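Local coordinates for protein polyhedrin (Orgyia pseudotsugata cypovirus 5, PDB 5A8U) that forms the crystalline matrix of viral occlusion bodies (polyhedra), which protect the virus outside its host until insect larvae ingest them, at residues I30-V35 / E52-S57; Q44-Q49 / R60-F65; Y68-K73 / F223-V228; M110-Q115 / I190-Y195. All blocks are in the same frame, centred on the assembly; numbering follows the deposited sequence.

Interaction 1 (I30-V35 / E52-S57); sequences INVTVV and EVIAGS
The two facing sheets of the polyhedrin β-sandwich meet here, with I54 of the smaller sheet set against I30 and V32 of the larger one. The strand segments 30-35 and 53-57 run in nearly the same direction, 20° apart, and their axes come within 8.0 Å. That spacing is filled by side chains. V32 lies level with I54, with their CA atoms 7.3 Å apart.

I54 makes the largest share of the contact. Its CG1 is anti to the backbone N (chi1 -170°), which leaves CG2 in the crowded position between N and the carbonyl carbon. CG2 faces I30, whose CD1 lies 3.8 Å from it. The other branch of I54 goes to V32 and reaches the backbone there. Its CD1 is 3.7 Å from V32 CB and 3.6 Å from V32 N. The I54 side chain runs counter to those of I30 and V32 as it passes them. I30 CD1 also comes within 4.2 Å of V53 C, close to the backbone of the facing strand. The model places V32 CG2 too close to the I54 methyl groups, so the exact fit at that point is doubtful.

The contact is wholly apolar and buried. V32 and I54 both also touch V194 of strand 189-195, while W48 of strand 43-50 packs on I54. On the far side of strand 30-37, T33 and V35 meet F238 of helix 230-241. Behind strand 53-58, V53 and A55 pack on A215 and I218 of a second subunit.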
# COMPACT_ATOMS: atom_id res chain seq x y z
N ILE A 30 -5.99 12.82 12.20
CA ILE A 30 -7.33 12.67 11.65
C ILE A 30 -7.50 11.17 11.44
O ILE A 30 -6.54 10.48 11.10
CB ILE A 30 -7.53 13.46 10.31
CG1 ILE A 30 -6.42 13.14 9.30
CG2 ILE A 30 -7.59 14.98 10.56
CD1 ILE A 30 -6.73 13.65 7.86
N ASN A 31 -8.71 10.67 11.68
CA ASN A 31 -8.98 9.23 11.60
C ASN A 31 -10.09 8.97 10.60
O ASN A 31 -11.08 9.69 10.55
CB ASN A 31 -9.40 8.67 12.95
CG ASN A 31 -8.22 8.40 13.86
OD1 ASN A 31 -7.73 7.28 13.94
ND2 ASN A 31 -7.76 9.44 14.54
N VAL A 32 -9.91 7.93 9.81
CA VAL A 32 -10.95 7.44 8.93
C VAL A 32 -11.11 5.98 9.26
O VAL A 32 -10.14 5.23 9.30
CB VAL A 32 -10.56 7.62 7.46
CG1 VAL A 32 -11.65 7.06 6.56
CG2 VAL A 32 -10.36 9.12 7.17
N THR A 33 -12.35 5.57 9.55
CA THR A 33 -12.63 4.19 9.88
C THR A 33 -13.71 3.67 8.93
O THR A 33 -14.72 4.33 8.66
CB THR A 33 -13.08 4.03 11.34
OG1 THR A 33 -12.10 4.64 12.19
CG2 THR A 33 -13.19 2.53 11.73
N VAL A 34 -13.44 2.50 8.37
CA VAL A 34 -14.45 1.79 7.61
C VAL A 34 -14.87 0.60 8.44
O VAL A 34 -14.04 -0.22 8.85
CB VAL A 34 -13.91 1.30 6.26
CG1 VAL A 34 -14.81 0.18 5.66
CG2 VAL A 34 -13.76 2.47 5.33
N VAL A 35 -16.17 0.52 8.73
CA VAL A 35 -16.69 -0.61 9.48
C VAL A 35 -17.62 -1.42 8.60
O VAL A 35 -18.65 -0.92 8.17
CB VAL A 35 -17.47 -0.17 10.72
CG1 VAL A 35 -17.89 -1.39 11.53
CG2 VAL A 35 -16.62 0.73 11.59
N GLU A 52 -2.35 15.40 7.32
CA GLU A 52 -2.84 16.38 6.34
C GLU A 52 -3.82 15.76 5.37
O GLU A 52 -4.73 16.42 4.86
CB GLU A 52 -1.65 16.92 5.52
CG GLU A 52 -0.65 17.76 6.31
CD GLU A 52 -1.09 19.18 6.58
OE1 GLU A 52 -2.15 19.64 6.07
OE2 GLU A 52 -0.35 19.87 7.31
N VAL A 53 -3.59 14.49 5.06
CA VAL A 53 -4.39 13.81 4.08
C VAL A 53 -4.51 12.35 4.49
O VAL A 53 -3.57 11.74 5.02
CB VAL A 53 -3.76 13.93 2.68
CG1 VAL A 53 -2.41 13.25 2.65
CG2 VAL A 53 -4.68 13.35 1.61
N ILE A 54 -5.69 11.81 4.29
CA ILE A 54 -5.87 10.40 4.54
C ILE A 54 -6.63 9.82 3.35
O ILE A 54 -7.71 10.27 3.01
CB ILE A 54 -6.59 10.20 5.87
CG1 ILE A 54 -6.59 8.73 6.27
CG2 ILE A 54 -7.99 10.70 5.79
CD1 ILE A 54 -7.01 8.56 7.71
N ALA A 55 -6.02 8.83 2.71
CA ALA A 55 -6.50 8.30 1.45
C ALA A 55 -6.30 6.80 1.50
O ALA A 55 -5.37 6.31 2.14
CB ALA A 55 -5.71 8.88 0.28
N GLY A 56 -7.15 6.05 0.81
CA GLY A 56 -7.02 4.62 0.87
C GLY A 56 -8.11 3.96 0.05
O GLY A 56 -8.90 4.65 -0.61
N SER A 57 -8.13 2.64 0.08
CA SER A 57 -9.08 1.87 -0.70
C SER A 57 -9.19 0.47 -0.13
O SER A 57 -8.33 0.02 0.63
CB SER A 57 -8.63 1.80 -2.18
OG SER A 57 -7.51 0.92 -2.35

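Interaction 2 (Q44-Q49 / R60-F65); sequences QVYNWQ and RQLMKF
Strand 44-49 meets the short helix 60-63 and the turn after it, with Q44 and Y46 reaching across to L62, K64 and F65. The backbones are nearest at Q44 and F65, where the CA atoms are 7.5 Å apart. K64 N still closes a helical bond to R60 O, and K64 is the first residue to leave helical geometry. This leaves L62 O and K64 O, at and just after the helix end, to accept bonds from strand side chains.

Y46 takes the first of them. Its OH donates to L62 O at 2.8 Å, lying in the carbonyl plane on a lone pair. The Y46 and L62 side chains cross at about a right angle, and Y46 CZ rests 4.0 Å from L62 CB. Q44 takes a second carbonyl. Its CG is anti to the backbone N (chi1 -173°) and the chain is extended beyond it. Q44 NE2 donates to K64 O at 3.1 Å, and the bond is nearly straight (166°). The acceptor lies in the amide plane of Q44, but the donor stands well above the carbonyl plane of K64. F65 CB sits 4.0 Å from Q44 NE2, and Q44 CD lies at the edge of the F65 ring.

Both ends of the Q44 amide have further partners. OE1 receives ND2 of N67 and of N70, and NE2 also bonds Y38 OH. Strand 43-50 lies between strands 30-37 and 223-227 in the larger sheet. M63 packs on L36 and L58, and F65 on A226, so the helix and the turn after it touch strands 30-37, 53-58 and 223-227.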
# COMPACT_ATOMS: atom_id res chain seq x y z
N GLN A 44 -16.07 -5.89 10.65
CA GLN A 44 -14.66 -5.80 10.30
C GLN A 44 -14.27 -4.35 10.22
O GLN A 44 -14.92 -3.56 9.52
CB GLN A 44 -14.36 -6.51 8.96
CG GLN A 44 -12.85 -6.57 8.67
CD GLN A 44 -12.51 -7.50 7.51
OE1 GLN A 44 -11.39 -8.02 7.45
NE2 GLN A 44 -13.46 -7.71 6.58
N VAL A 45 -13.20 -4.00 10.92
CA VAL A 45 -12.76 -2.62 11.09
C VAL A 45 -11.45 -2.37 10.36
O VAL A 45 -10.51 -3.16 10.46
CB VAL A 45 -12.52 -2.33 12.58
CG1 VAL A 45 -11.98 -0.89 12.80
CG2 VAL A 45 -13.82 -2.60 13.39
N TYR A 46 -11.41 -1.27 9.63
CA TYR A 46 -10.16 -0.73 9.10
C TYR A 46 -10.08 0.72 9.52
O TYR A 46 -11.01 1.48 9.28
CB TYR A 46 -10.16 -0.78 7.56
CG TYR A 46 -10.13 -2.18 6.99
CD1 TYR A 46 -8.92 -2.85 6.79
CD2 TYR A 46 -11.31 -2.84 6.65
CE1 TYR A 46 -8.90 -4.14 6.27
CE2 TYR A 46 -11.30 -4.11 6.13
CZ TYR A 46 -10.09 -4.76 5.95
OH TYR A 46 -10.07 -6.03 5.42
N ASN A 47 -8.98 1.09 10.17
CA ASN A 47 -8.76 2.43 10.69
C ASN A 47 -7.45 3.03 10.16
O ASN A 47 -6.37 2.51 10.42
CB ASN A 47 -8.81 2.43 12.23
CG ASN A 47 -8.30 3.73 12.85
OD1 ASN A 47 -7.27 3.74 13.51
ND2 ASN A 47 -9.02 4.83 12.61
N TRP A 48 -7.57 4.09 9.37
CA TRP A 48 -6.43 4.85 8.85
C TRP A 48 -6.23 6.15 9.65
O TRP A 48 -7.20 6.77 10.08
CB TRP A 48 -6.66 5.23 7.39
CG TRP A 48 -6.73 4.12 6.38
CD1 TRP A 48 -5.74 3.72 5.53
CD2 TRP A 48 -7.88 3.33 6.05
NE1 TRP A 48 -6.20 2.71 4.71
CE2 TRP A 48 -7.51 2.45 5.02
CE3 TRP A 48 -9.19 3.27 6.55
CZ2 TRP A 48 -8.40 1.53 4.47
CZ3 TRP A 48 -10.07 2.36 6.00
CH2 TRP A 48 -9.67 1.50 4.97
N GLN A 49 -4.98 6.58 9.83
CA GLN A 49 -4.69 7.84 10.49
C GLN A 49 -3.76 8.65 9.60
O GLN A 49 -3.05 8.10 8.76
CB GLN A 49 -3.98 7.61 11.82
CG GLN A 49 -4.69 6.72 12.80
CD GLN A 49 -3.89 6.50 14.06
OE1 GLN A 49 -3.53 7.47 14.76
NE2 GLN A 49 -3.58 5.24 14.36
N ARG A 60 -12.10 -6.23 -3.23
CA ARG A 60 -13.01 -7.26 -2.70
C ARG A 60 -12.31 -8.20 -1.72
O ARG A 60 -12.93 -8.67 -0.76
CB ARG A 60 -13.71 -8.07 -3.82
CG ARG A 60 -14.98 -7.41 -4.40
CD ARG A 60 -15.99 -6.89 -3.33
NE ARG A 60 -16.84 -7.91 -2.71
CZ ARG A 60 -17.86 -7.62 -1.89
NH1 ARG A 60 -18.15 -6.34 -1.62
NH2 ARG A 60 -18.61 -8.58 -1.36
N GLN A 61 -11.02 -8.44 -1.93
CA GLN A 61 -10.29 -9.33 -1.02
C GLN A 61 -10.31 -8.84 0.42
O GLN A 61 -10.29 -9.64 1.35
CB GLN A 61 -8.84 -9.52 -1.48
CG GLN A 61 -8.70 -10.50 -2.64
CD GLN A 61 -8.76 -9.85 -4.02
OE1 GLN A 61 -9.29 -8.75 -4.16
NE2 GLN A 61 -8.26 -10.55 -5.04
N LEU A 62 -10.35 -7.52 0.61
CA LEU A 62 -10.45 -6.95 1.95
C LEU A 62 -11.87 -6.54 2.37
O LEU A 62 -12.14 -6.36 3.55
CB LEU A 62 -9.48 -5.77 2.13
CG LEU A 62 -8.00 -6.20 2.09
CD1 LEU A 62 -7.07 -5.01 2.35
CD2 LEU A 62 -7.72 -7.31 3.09
N MET A 63 -12.78 -6.39 1.41
CA MET A 63 -14.17 -6.08 1.76
C MET A 63 -14.86 -7.30 2.37
O MET A 63 -15.77 -7.15 3.19
CB MET A 63 -14.96 -5.62 0.53
CG MET A 63 -14.51 -4.28 -0.03
SD MET A 63 -14.94 -2.88 1.04
CE MET A 63 -16.73 -2.86 0.85
N LYS A 64 -14.46 -8.49 1.94
CA LYS A 64 -15.03 -9.73 2.44
C LYS A 64 -14.43 -10.15 3.78
O LYS A 64 -13.39 -9.66 4.21
CB LYS A 64 -14.88 -10.86 1.41
CG LYS A 64 -13.46 -11.37 1.28
CD LYS A 64 -13.37 -12.47 0.23
CE LYS A 64 -12.04 -13.18 0.28
NZ LYS A 64 -11.98 -14.21 1.35
N PHE A 65 -15.12 -11.06 4.45
CA PHE A 65 -14.60 -11.72 5.63
C PHE A 65 -14.80 -13.24 5.45
O PHE A 65 -15.80 -13.65 4.87
CB PHE A 65 -15.34 -11.25 6.89
CG PHE A 65 -14.86 -11.94 8.13
CD1 PHE A 65 -13.70 -11.51 8.76
CD2 PHE A 65 -15.55 -13.03 8.64
CE1 PHE A 65 -13.23 -12.16 9.89
CE2 PHE A 65 -15.08 -13.68 9.78
CZ PHE A 65 -13.92 -13.24 10.41

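Interaction 3 (Y68-K73 / F223-V228); sequences YMNPDK and FSTAYV
S224 OG is held by two groups, N70 of the 68-73 loop and the backbone of strand 43-50. N70 ND2 donates to S224 OG at 2.9 Å, with an N-H...O angle of 163°. The hydroxyl lies almost in the amide plane of N70. S224 OG in turn bonds V45 O, a carbonyl that can only accept. OG is anti to the backbone N of S224 (chi1 -177°), and this position lets it reach towards the loop.

The backbones come closest at N70 and T225, where the CA atoms are 6.0 Å apart. The N70 amide lies over this part of the strand. Its OD1 is 3.3 Å from T225 CA, and its CG is 4.0 Å from A226 N. N70 CB stands 4.4 Å from A226 CB. M69 adds a lighter contact next to the hydrogen bond, with its CG 3.9 Å from both OG and CB of S224.

N70 ND2 has a second acceptor in Q44 OE1, so its amide bridges two adjacent strands. Q61 of a neighbouring subunit donates from NE2 to both S224 O and M69 O, one acceptor from each side of this contact. Y68, at the start of segment 68-73, meets Y68 of both other subunits edge-to-face.

The contact is a buried, mainly polar one. The two bonds on the serine hydroxyl and the two acceptors of the asparagine N-H groups fix the loop against the strand that is outermost within this chain. The same atoms lie beside a subunit interface, so the loop's position and the packing of the subunits are probably linked.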
# COMPACT_ATOMS: atom_id res chain seq x y z
N TYR A 68 -7.02 -12.28 4.06
CA TYR A 68 -5.63 -12.43 4.44
C TYR A 68 -5.24 -11.55 5.63
O TYR A 68 -4.28 -11.87 6.37
CB TYR A 68 -4.68 -12.21 3.25
CG TYR A 68 -4.67 -10.82 2.65
CD1 TYR A 68 -3.88 -9.82 3.20
CD2 TYR A 68 -5.43 -10.51 1.51
CE1 TYR A 68 -3.86 -8.55 2.66
CE2 TYR A 68 -5.40 -9.24 0.95
CZ TYR A 68 -4.62 -8.26 1.54
OH TYR A 68 -4.57 -6.99 1.00
N MET A 69 -5.98 -10.47 5.82
CA MET A 69 -5.71 -9.53 6.91
C MET A 69 -6.31 -10.05 8.21
O MET A 69 -5.69 -9.99 9.27
CB MET A 69 -6.30 -8.15 6.58
CG MET A 69 -5.89 -7.03 7.54
SD MET A 69 -4.13 -6.60 7.40
CE MET A 69 -4.07 -6.04 5.71
N ASN A 70 -7.54 -10.56 8.12
CA ASN A 70 -8.26 -11.07 9.28
C ASN A 70 -8.84 -12.44 9.00
O ASN A 70 -9.98 -12.55 8.55
CB ASN A 70 -9.37 -10.09 9.65
CG ASN A 70 -8.83 -8.74 10.00
OD1 ASN A 70 -7.99 -8.63 10.91
ND2 ASN A 70 -9.26 -7.70 9.29
N PRO A 71 -8.05 -13.49 9.23
CA PRO A 71 -8.54 -14.87 9.09
C PRO A 71 -9.61 -15.16 10.13
O PRO A 71 -9.75 -14.41 11.10
CB PRO A 71 -7.30 -15.72 9.39
CG PRO A 71 -6.12 -14.78 9.18
CD PRO A 71 -6.63 -13.44 9.61
N ASP A 72 -10.36 -16.23 9.94
CA ASP A 72 -11.34 -16.57 10.95
C ASP A 72 -10.64 -17.28 12.12
O ASP A 72 -9.41 -17.40 12.14
CB ASP A 72 -12.50 -17.41 10.36
CG ASP A 72 -12.09 -18.82 9.98
OD1 ASP A 72 -10.96 -19.25 10.33
OD2 ASP A 72 -12.91 -19.52 9.35
N LYS A 73 -11.44 -17.72 13.08
CA LYS A 73 -10.91 -18.31 14.30
C LYS A 73 -10.05 -19.54 14.02
O LYS A 73 -9.18 -19.90 14.82
CB LYS A 73 -12.06 -18.67 15.25
CG LYS A 73 -11.61 -19.24 16.58
CD LYS A 73 -11.82 -18.24 17.71
CE LYS A 73 -13.30 -18.03 17.99
NZ LYS A 73 -13.52 -17.05 19.10
N PHE A 223 -4.82 0.16 11.19
CA PHE A 223 -5.30 -0.85 12.12
C PHE A 223 -6.43 -1.64 11.48
O PHE A 223 -7.31 -1.08 10.81
CB PHE A 223 -5.82 -0.19 13.40
CG PHE A 223 -6.59 -1.14 14.27
CD1 PHE A 223 -5.92 -1.96 15.18
CD2 PHE A 223 -7.97 -1.25 14.15
CE1 PHE A 223 -6.64 -2.86 15.97
CE2 PHE A 223 -8.68 -2.14 14.94
CZ PHE A 223 -8.02 -2.94 15.85
N SER A 224 -6.43 -2.95 11.69
CA SER A 224 -7.57 -3.72 11.25
C SER A 224 -7.79 -4.94 12.12
O SER A 224 -6.84 -5.61 12.52
CB SER A 224 -7.37 -4.17 9.80
OG SER A 224 -8.52 -4.87 9.35
N THR A 225 -9.05 -5.23 12.40
CA THR A 225 -9.40 -6.51 13.01
C THR A 225 -10.85 -6.80 12.71
O THR A 225 -11.56 -5.94 12.17
CB THR A 225 -9.18 -6.53 14.55
OG1 THR A 225 -9.22 -7.89 15.01
CG2 THR A 225 -10.26 -5.73 15.27
N ALA A 226 -11.30 -8.00 13.03
CA ALA A 226 -12.72 -8.30 12.99
C ALA A 226 -13.16 -8.70 14.38
O ALA A 226 -12.43 -9.39 15.09
CB ALA A 226 -13.02 -9.41 12.00
N TYR A 227 -14.35 -8.24 14.76
CA TYR A 227 -14.93 -8.51 16.07
C TYR A 227 -16.21 -9.32 15.91
O TYR A 227 -16.95 -9.14 14.94
CB TYR A 227 -15.25 -7.20 16.80
CG TYR A 227 -14.05 -6.57 17.45
CD1 TYR A 227 -13.50 -7.13 18.60
CD2 TYR A 227 -13.47 -5.43 16.93
CE1 TYR A 227 -12.38 -6.58 19.22
CE2 TYR A 227 -12.35 -4.86 17.55
CZ TYR A 227 -11.81 -5.45 18.69
OH TYR A 227 -10.70 -4.92 19.32
N VAL A 228 -16.48 -10.18 16.89
CA VAL A 228 -17.67 -11.03 16.88
C VAL A 228 -18.98 -10.23 16.77
O VAL A 228 -19.93 -10.66 16.11
CB VAL A 228 -17.69 -11.98 18.10
CG1 VAL A 228 -17.84 -11.18 19.40
CG2 VAL A 228 -18.81 -13.02 17.95

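Interaction 4 (M110-Q115 / I190-Y195); sequences MQFIVQ and IGFEVY
F112 and F192 form the aromatic centre of this contact between the two sheets of the sandwich. Their ring centroids are 5.8 Å apart and the planes are inclined at 56°, an oblique pairing. F112 CG is anti to the backbone N (chi1 178°), and the tip of the ring meets the root of the F192 side chain, with F112 CZ 3.8 Å from F192 CB. F112 CE1 lies 3.9 Å from F192 CG.

Aliphatic contacts flank the rings. At one end the V114 and V194 side chains pass in opposite senses, and their CG1 methyls are 3.6 Å apart. F112 CZ also approaches V194 CG2. At the other end M110 SD touches I190 CD1 at 4.1 Å. The strands diverge in this direction: the CA atoms are 7.9 Å apart at V114 and V194, but 10.7 Å apart at M110 and I190. The longer side chains fill the wider end and the valines the narrower one.

The polar group lies on the other face of strand 190-195. Y195 OH donates to E193 OE1 at 2.6 Å, approaching from above the carboxylate plane. E193 also forms salt bridges with R124 and R126. It bonds S219 of a second subunit, while Y195 makes a cation-π contact with R211 of that subunit.

The two faces of the strand thus differ in chemistry. Across these segments the inward face joins the sheets by apolar and aromatic packing. The other face, turned to a second subunit, gathers charge, and the paired arginines would be expected to stabilise E193 as a carboxylate.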
# COMPACT_ATOMS: atom_id res chain seq x y z
N MET A 110 -21.98 -0.80 5.38
CA MET A 110 -20.77 -0.22 5.94
C MET A 110 -21.11 1.08 6.66
O MET A 110 -22.05 1.79 6.30
CB MET A 110 -19.74 0.03 4.84
CG MET A 110 -18.74 1.14 5.09
SD MET A 110 -17.84 1.47 3.55
CE MET A 110 -19.19 1.64 2.46
N GLN A 111 -20.35 1.36 7.72
CA GLN A 111 -20.33 2.69 8.32
C GLN A 111 -18.97 3.32 7.99
O GLN A 111 -17.93 2.70 8.21
CB GLN A 111 -20.54 2.61 9.84
CG GLN A 111 -20.69 3.99 10.45
CD GLN A 111 -20.88 3.98 11.95
OE1 GLN A 111 -20.84 5.04 12.59
NE2 GLN A 111 -21.08 2.79 12.53
N PHE A 112 -18.98 4.53 7.45
CA PHE A 112 -17.77 5.24 7.09
C PHE A 112 -17.69 6.42 8.07
O PHE A 112 -18.57 7.29 8.08
CB PHE A 112 -17.87 5.71 5.63
CG PHE A 112 -16.69 6.53 5.14
CD1 PHE A 112 -15.47 5.92 4.89
CD2 PHE A 112 -16.81 7.90 4.88
CE1 PHE A 112 -14.37 6.66 4.42
CE2 PHE A 112 -15.73 8.63 4.40
CZ PHE A 112 -14.52 8.02 4.16
N ILE A 113 -16.68 6.41 8.93
CA ILE A 113 -16.60 7.40 10.00
C ILE A 113 -15.34 8.24 9.84
O ILE A 113 -14.25 7.70 9.69
CB ILE A 113 -16.54 6.73 11.38
CG1 ILE A 113 -17.54 5.57 11.45
CG2 ILE A 113 -16.75 7.76 12.48
CD1 ILE A 113 -17.38 4.70 12.69
N VAL A 114 -15.49 9.56 9.88
CA VAL A 114 -14.34 10.44 9.73
C VAL A 114 -14.27 11.33 10.96
O VAL A 114 -15.27 11.94 11.32
CB VAL A 114 -14.49 11.33 8.48
CG1 VAL A 114 -13.27 12.24 8.32
CG2 VAL A 114 -14.67 10.47 7.22
N GLN A 115 -13.12 11.39 11.63
CA GLN A 115 -13.00 12.14 12.88
C GLN A 115 -11.73 13.02 12.94
O GLN A 115 -10.66 12.60 12.50
CB GLN A 115 -13.04 11.17 14.07
CG GLN A 115 -12.69 11.81 15.42
CD GLN A 115 -12.87 10.86 16.59
OE1 GLN A 115 -13.54 9.83 16.47
NE2 GLN A 115 -12.29 11.20 17.74
N ILE A 190 -14.17 0.15 -2.59
CA ILE A 190 -14.20 1.57 -2.26
C ILE A 190 -12.84 2.24 -2.33
O ILE A 190 -11.81 1.60 -2.15
CB ILE A 190 -14.75 1.85 -0.83
CG1 ILE A 190 -13.80 1.32 0.25
CG2 ILE A 190 -16.19 1.34 -0.68
CD1 ILE A 190 -14.23 1.71 1.64
N GLY A 191 -12.87 3.54 -2.59
CA GLY A 191 -11.73 4.43 -2.40
C GLY A 191 -12.22 5.67 -1.68
O GLY A 191 -13.38 6.05 -1.80
N PHE A 192 -11.35 6.30 -0.91
CA PHE A 192 -11.73 7.53 -0.21
C PHE A 192 -10.56 8.52 -0.10
O PHE A 192 -9.38 8.13 -0.17
CB PHE A 192 -12.27 7.21 1.20
CG PHE A 192 -11.23 6.61 2.11
CD1 PHE A 192 -10.35 7.43 2.81
CD2 PHE A 192 -11.11 5.23 2.24
CE1 PHE A 192 -9.35 6.89 3.63
CE2 PHE A 192 -10.11 4.68 3.07
CZ PHE A 192 -9.24 5.52 3.75
N GLU A 193 -10.90 9.80 0.07
CA GLU A 193 -9.91 10.85 0.38
C GLU A 193 -10.49 11.76 1.43
O GLU A 193 -11.63 12.20 1.31
CB GLU A 193 -9.57 11.68 -0.87
CG GLU A 193 -9.15 10.84 -2.07
CD GLU A 193 -8.98 11.65 -3.34
OE1 GLU A 193 -9.42 12.83 -3.37
OE2 GLU A 193 -8.40 11.12 -4.31
N VAL A 194 -9.71 12.04 2.46
CA VAL A 194 -10.14 12.92 3.54
C VAL A 194 -9.01 13.91 3.81
O VAL A 194 -7.83 13.55 3.77
CB VAL A 194 -10.45 12.11 4.81
CG1 VAL A 194 -10.52 12.99 6.08
CG2 VAL A 194 -11.71 11.27 4.61
N TYR A 195 -9.38 15.16 4.05
CA TYR A 195 -8.43 16.25 4.10
C TYR A 195 -8.52 17.08 5.38
O TYR A 195 -9.60 17.37 5.88
CB TYR A 195 -8.67 17.18 2.90
CG TYR A 195 -8.49 16.51 1.56
CD1 TYR A 195 -9.55 15.85 0.94
CD2 TYR A 195 -7.26 16.54 0.90
CE1 TYR A 195 -9.39 15.23 -0.29
CE2 TYR A 195 -7.09 15.94 -0.32
CZ TYR A 195 -8.16 15.29 -0.92
OH TYR A 195 -8.01 14.68 -2.13

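From the N terminus, strand 30-37 leads to strand 43-50 and then to strand 53-58, which crosses to the smaller sheet and closes interaction 1. Interaction 2 opens inside that loop and closes beyond it at helix 60-63, so the two contacts cross. Interaction 3 opens in the following loop and closes only at strand 223-227, 150 residues later. Interaction 4 is nested within it. Interactions 1 and 4 lie side by side, with centres 5 Å apart, and tie the two sheets together. Interactions 2 and 3 adjoin at the edge of the larger sheet and fasten the helix and its loop there.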